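Local structure of colicin-D (Escherichia coli, 5ZNM) at residues A[142-147]-A[272-277]; A[356-361]-A[367-372]. The protein kills Escherichia coli and closely related bacteria as a toxin that blocks protein synthesis, and this chain comprises its central domain and C-terminal tRNase domain. All coordinates share one frame; numbering follows the deposited sequence.

Contact 1 (A[142-147]-A[272-277])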
loop_
_atom_site.group_PDB
_atom_site.type_symbol
_atom_site.label_atom_id
_atom_site.label_comp_id
_atom_site.label_asym_id
_atom_site.label_seq_id
_atom_site.Cartn_x
_atom_site.Cartn_y
_atom_site.Cartn_z
ATOM N N ILE A 142 0.346 5.701 -22.907
ATOM C CA ILE A 142 1.520 6.569 -22.866
ATOM C C ILE A 142 2.751 5.754 -23.250
ATOM O O ILE A 142 3.064 4.756 -22.600
ATOM C CB ILE A 142 1.688 7.194 -21.476
ATOM C CG1 ILE A 142 0.441 8.018 -21.121
ATOM C CG2 ILE A 142 2.983 8.017 -21.410
ATOM C CD1 ILE A 142 0.441 8.612 -19.707
ATOM N N GLU A 143 3.482 6.201 -24.317
ATOM C CA GLU A 143 4.622 5.416 -24.795
ATOM C C GLU A 143 5.957 6.102 -24.501
ATOM O O GLU A 143 6.081 7.325 -24.647
ATOM C CB GLU A 143 4.538 5.159 -26.304
ATOM C CG GLU A 143 3.161 4.911 -26.865
ATOM C CD GLU A 143 3.188 4.820 -28.382
ATOM O OE1 GLU A 143 2.525 5.648 -29.049
ATOM O OE2 GLU A 143 3.893 3.926 -28.907
ATOM N N PRO A 144 6.977 5.337 -24.113
ATOM C CA PRO A 144 8.298 5.935 -23.878
ATOM C C PRO A 144 8.867 6.512 -25.163
ATOM O O PRO A 144 8.713 5.940 -26.245
ATOM C CB PRO A 144 9.146 4.763 -23.361
ATOM C CG PRO A 144 8.386 3.534 -23.686
ATOM C CD PRO A 144 6.933 3.904 -23.777
ATOM N N GLY A 145 9.529 7.666 -25.028
ATOM C CA GLY A 145 10.030 8.432 -26.149
ATOM C C GLY A 145 9.281 9.727 -26.357
ATOM O O GLY A 145 9.837 10.668 -26.930
ATOM N N ALA A 146 8.035 9.797 -25.901
ATOM C CA ALA A 146 7.297 11.051 -25.971
ATOM C C ALA A 146 7.981 12.122 -25.127
ATOM O O ALA A 146 8.542 11.844 -24.064
ATOM C CB ALA A 146 5.855 10.848 -25.495
ATOM N N THR A 147 7.925 13.359 -25.605
ATOM C CA THR A 147 8.420 14.500 -24.855
ATOM C C THR A 147 7.317 15.230 -24.102
ATOM O O THR A 147 7.619 16.079 -23.265
ATOM C CB THR A 147 9.119 15.474 -25.802
ATOM O OG1 THR A 147 8.187 15.833 -26.820
ATOM C CG2 THR A 147 10.321 14.792 -26.444
ATOM N N THR A 272 11.843 -5.159 -15.590
ATOM C CA THR A 272 12.270 -5.391 -16.965
ATOM C C THR A 272 11.547 -4.507 -17.966
ATOM O O THR A 272 11.883 -4.534 -19.155
ATOM C CB THR A 272 12.055 -6.867 -17.337
ATOM O OG1 THR A 272 10.684 -7.222 -17.098
ATOM C CG2 THR A 272 12.969 -7.744 -16.495
ATOM N N GLY A 273 10.555 -3.744 -17.520
ATOM C CA GLY A 273 9.843 -2.798 -18.354
ATOM C C GLY A 273 9.750 -1.457 -17.642
ATOM O O GLY A 273 10.495 -1.222 -16.686
ATOM N N VAL A 274 8.856 -0.569 -18.083
ATOM C CA VAL A 274 8.812 0.797 -17.565
ATOM C C VAL A 274 7.374 1.225 -17.304
ATOM O O VAL A 274 6.419 0.679 -17.866
ATOM C CB VAL A 274 9.490 1.823 -18.519
ATOM C CG1 VAL A 274 10.965 1.491 -18.714
ATOM C CG2 VAL A 274 8.784 1.870 -19.856
ATOM N N GLU A 275 7.228 2.232 -16.437
ATOM C CA GLU A 275 5.921 2.806 -16.145
ATOM C C GLU A 275 6.052 4.308 -15.977
ATOM O O GLU A 275 7.030 4.795 -15.400
ATOM C CB GLU A 275 5.284 2.202 -14.877
ATOM C CG GLU A 275 6.133 2.282 -13.645
ATOM C CD GLU A 275 5.395 1.806 -12.393
ATOM O OE1 GLU A 275 4.635 0.807 -12.464
ATOM O OE2 GLU A 275 5.588 2.430 -11.336
ATOM N N ALA A 276 5.072 5.036 -16.502
ATOM C CA ALA A 276 5.074 6.490 -16.431
ATOM C C ALA A 276 4.452 6.948 -15.114
ATOM O O ALA A 276 3.446 6.395 -14.660
ATOM C CB ALA A 276 4.300 7.088 -17.609
ATOM N N VAL A 277 5.066 7.959 -14.507
ATOM C CA VAL A 277 4.648 8.513 -13.226
ATOM C C VAL A 277 4.339 9.992 -13.431
ATOM O O VAL A 277 5.171 10.734 -13.963
ATOM C CB VAL A 277 5.749 8.338 -12.163
ATOM C CG1 VAL A 277 5.285 8.812 -10.792
ATOM C CG2 VAL A 277 6.224 6.896 -12.102
#
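Ile142 reaches strand 274-277 with its CG2 branch, 4.1 Å from the CB of Ala276; CG2 lies anti to the backbone N, while CG1 takes the place beside that N (chi1 -59°). The ring of Pro144 meets Val274, two residues before Ala276 on the strand, at a slant, CG to CG2 at 4.2 Å. Val274 and Ala276 alternate with Glu275, so both face the loop, and the small methyl of Ala276 leaves room for the bulkier isoleucine. Glu275 turns from the loop and forms a salt bridge with Arg266.

Backbone polar groups of the loop are met by a turn bond and by outside partners. Glu143 to Ala146 form a type II turn, closed by a weak bond from Ala146 N to Glu143 O of 3.4 Å. Pro144 suits its second position, where phi is -64°, and Gly145 tolerates the positive phi of 110° at the third. The backbone N of Ile142 binds Gln133 OE1, and its O accepts a bond from Asn225 of the second subunit.

Trp265 and Ala22 also touch both Pro144 and Val274. The arrangement is a Pro-Gly type II turn packed by its proline against a strand of the five-stranded antiparallel sheet.

Contact 2 (A[356-361]-A[367-372])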
loop_
_atom_site.group_PDB
_atom_site.type_symbol
_atom_site.label_atom_id
_atom_site.label_comp_id
_atom_site.label_asym_id
_atom_site.label_seq_id
_atom_site.Cartn_x
_atom_site.Cartn_y
_atom_site.Cartn_z
ATOM N N VAL A 356 5.282 45.699 10.682
ATOM C CA VAL A 356 5.170 44.455 11.430
ATOM C C VAL A 356 4.658 43.376 10.495
ATOM O O VAL A 356 3.889 43.651 9.569
ATOM C CB VAL A 356 4.219 44.583 12.642
ATOM C CG1 VAL A 356 4.824 45.501 13.693
ATOM C CG2 VAL A 356 2.865 45.127 12.172
ATOM N N VAL A 357 5.076 42.135 10.758
ATOM C CA VAL A 357 4.516 40.948 10.114
ATOM C C VAL A 357 4.169 39.959 11.223
ATOM O O VAL A 357 4.989 39.723 12.119
ATOM C CB VAL A 357 5.487 40.317 9.098
ATOM C CG1 VAL A 357 5.016 38.900 8.702
ATOM C CG2 VAL A 357 5.647 41.234 7.848
ATOM N N ILE A 358 2.944 39.416 11.181
ATOM C CA ILE A 358 2.449 38.474 12.187
ATOM C C ILE A 358 2.573 37.051 11.664
ATOM O O ILE A 358 2.036 36.725 10.599
ATOM C CB ILE A 358 0.984 38.755 12.562
ATOM C CG1 ILE A 358 0.765 40.216 12.956
ATOM C CG2 ILE A 358 0.510 37.750 13.690
ATOM C CD1 ILE A 358 -0.720 40.607 12.894
ATOM N N ILE A 359 3.201 36.187 12.455
ATOM C CA ILE A 359 3.332 34.767 12.156
ATOM C C ILE A 359 2.581 33.993 13.233
ATOM O O ILE A 359 2.850 34.169 14.426
ATOM C CB ILE A 359 4.810 34.331 12.114
ATOM C CG1 ILE A 359 5.608 35.208 11.148
ATOM C CG2 ILE A 359 4.924 32.861 11.707
ATOM C CD1 ILE A 359 5.172 35.069 9.707
ATOM N N LYS A 360 1.646 33.138 12.821
ATOM C CA LYS A 360 0.931 32.310 13.789
ATOM C C LYS A 360 1.865 31.274 14.419
ATOM O O LYS A 360 2.964 30.992 13.931
ATOM C CB LYS A 360 -0.232 31.586 13.130
ATOM C CG LYS A 360 -1.404 32.454 12.712
ATOM C CD LYS A 360 -2.136 31.743 11.578
ATOM C CE LYS A 360 -3.637 31.872 11.684
ATOM N NZ LYS A 360 -4.295 30.663 11.101
ATOM N N SER A 361 1.388 30.674 15.509
ATOM C CA SER A 361 2.206 29.699 16.216
ATOM C C SER A 361 2.547 28.507 15.330
ATOM O O SER A 361 3.604 27.892 15.504
ATOM C CB SER A 361 1.491 29.242 17.483
ATOM O OG SER A 361 0.204 28.780 17.150
ATOM N N SER A 367 -0.694 38.329 8.687
ATOM C CA SER A 367 -0.927 39.659 8.141
ATOM C C SER A 367 0.296 40.516 8.450
ATOM O O SER A 367 1.226 40.079 9.132
ATOM C CB SER A 367 -2.196 40.295 8.734
ATOM O OG SER A 367 -2.560 41.427 7.975
ATOM N N GLY A 368 0.272 41.744 7.943
ATOM C CA GLY A 368 1.288 42.724 8.280
ATOM C C GLY A 368 0.866 44.097 7.809
ATOM O O GLY A 368 -0.013 44.233 6.949
ATOM N N TRP A 369 1.529 45.115 8.359
ATOM C CA TRP A 369 1.176 46.502 8.070
ATOM C C TRP A 369 2.209 47.418 8.708
ATOM O O TRP A 369 3.115 46.970 9.421
ATOM C CB TRP A 369 -0.241 46.852 8.558
ATOM C CG TRP A 369 -0.504 46.700 10.051
ATOM C CD1 TRP A 369 -0.221 47.610 11.040
ATOM C CD2 TRP A 369 -1.158 45.597 10.701
ATOM N NE1 TRP A 369 -0.648 47.129 12.263
ATOM C CE2 TRP A 369 -1.220 45.895 12.080
ATOM C CE3 TRP A 369 -1.683 44.379 10.251
ATOM C CZ2 TRP A 369 -1.791 45.021 13.014
ATOM C CZ3 TRP A 369 -2.257 43.505 11.187
ATOM C CH2 TRP A 369 -2.296 43.835 12.548
ATOM N N LYS A 370 2.078 48.717 8.414
ATOM C CA LYS A 370 2.992 49.725 8.946
ATOM C C LYS A 370 2.439 50.321 10.236
ATOM O O LYS A 370 1.298 50.790 10.272
ATOM C CB LYS A 370 3.242 50.844 7.926
ATOM C CG LYS A 370 4.370 51.806 8.345
ATOM C CD LYS A 370 4.739 52.814 7.244
ATOM C CE LYS A 370 5.128 52.119 5.925
ATOM N NZ LYS A 370 6.295 51.150 6.036
ATOM N N ILE A 371 3.268 50.322 11.281
ATOM C CA ILE A 371 2.907 50.934 12.556
ATOM C C ILE A 371 2.890 52.454 12.407
ATOM O O ILE A 371 3.820 53.048 11.839
ATOM C CB ILE A 371 3.904 50.527 13.655
ATOM C CG1 ILE A 371 3.899 49.017 13.886
ATOM C CG2 ILE A 371 3.617 51.303 14.951
ATOM C CD1 ILE A 371 2.538 48.483 14.289
ATOM N N ASN A 372 1.837 53.091 12.935
ATOM C CA ASN A 372 1.776 54.542 13.073
ATOM C C ASN A 372 2.184 54.906 14.501
ATOM O O ASN A 372 1.377 54.734 15.437
ATOM C CB ASN A 372 0.365 55.061 12.761
ATOM C CG ASN A 372 0.242 56.589 12.911
ATOM O OD1 ASN A 372 1.178 57.264 13.316
ATOM N ND2 ASN A 372 -0.912 57.124 12.562
#
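Val356 fits between Trp369 of the neighbouring strand and Ile371 just beyond its end. Its CG2 sits over one face of the Trp369 indole, 4.0 Å from the centroid of the five-membered ring and 7° off the normal, a CH-pi contact. Val356 CG1 makes the closer contact with Ile371, 3.6 Å from its CG1, the two side chains crossing at about a right angle; CG2 of the valine is also near Ile371 CD1. The other end of the indole is met by Ile358, whose CD1 lies 3.6 Å from Trp369 CH2; Ile358 CG1 stands beside its backbone N (chi1 -52°), opposite the carbonyl carbon, and the extended chain carries CD1 to the six-membered ring. Thus two branched aliphatic side chains, on the same face of the sheet as the tryptophan, bear on the two ends of its broad ring.

Strands 355-359 and 365-370 form an antiparallel beta hairpin at the edge of the four-stranded sheet in the C-terminal tRNase domain. Val356 N donates to Trp369 O at 2.8 Å, and Trp369 N returns a bond to Val356 O at 3.0 Å with a more bent 149° at the hydrogen. Ile358 N gives an almost straight bond to Ser367 O. Between these bonds, Gly368 and Val357 form an antiparallel non-hydrogen-bonded pair, their CA atoms 4.1 Å apart. With no side chain, Gly368 lets Val356 O approach its CA to 3.0 Å. Tyr381 of helix 376-384 touches both Val356 and Ile371.

Contact 1 and contact 2 lie in different family regions, S-type pyocin and colicin D, on opposite sides of the chain's centre. Their centres are 49 Å apart and their nearest atoms about 32 Å, so neither can touch the other; along the chain, contact 1 closes before contact 2 opens. They also differ in reach: 142-147 and 272-277 are brought together across 124 intervening residues, whereas 356-361 and 367-372 are neighbours in one hairpin. The second subunit hydrogen-bonds to residues of contact 1 but touches neither segment of contact 2. The hairpin belongs to the domain carrying the tRNase activity, while contact 1 probably lies in the central domain and borders the subunit interface.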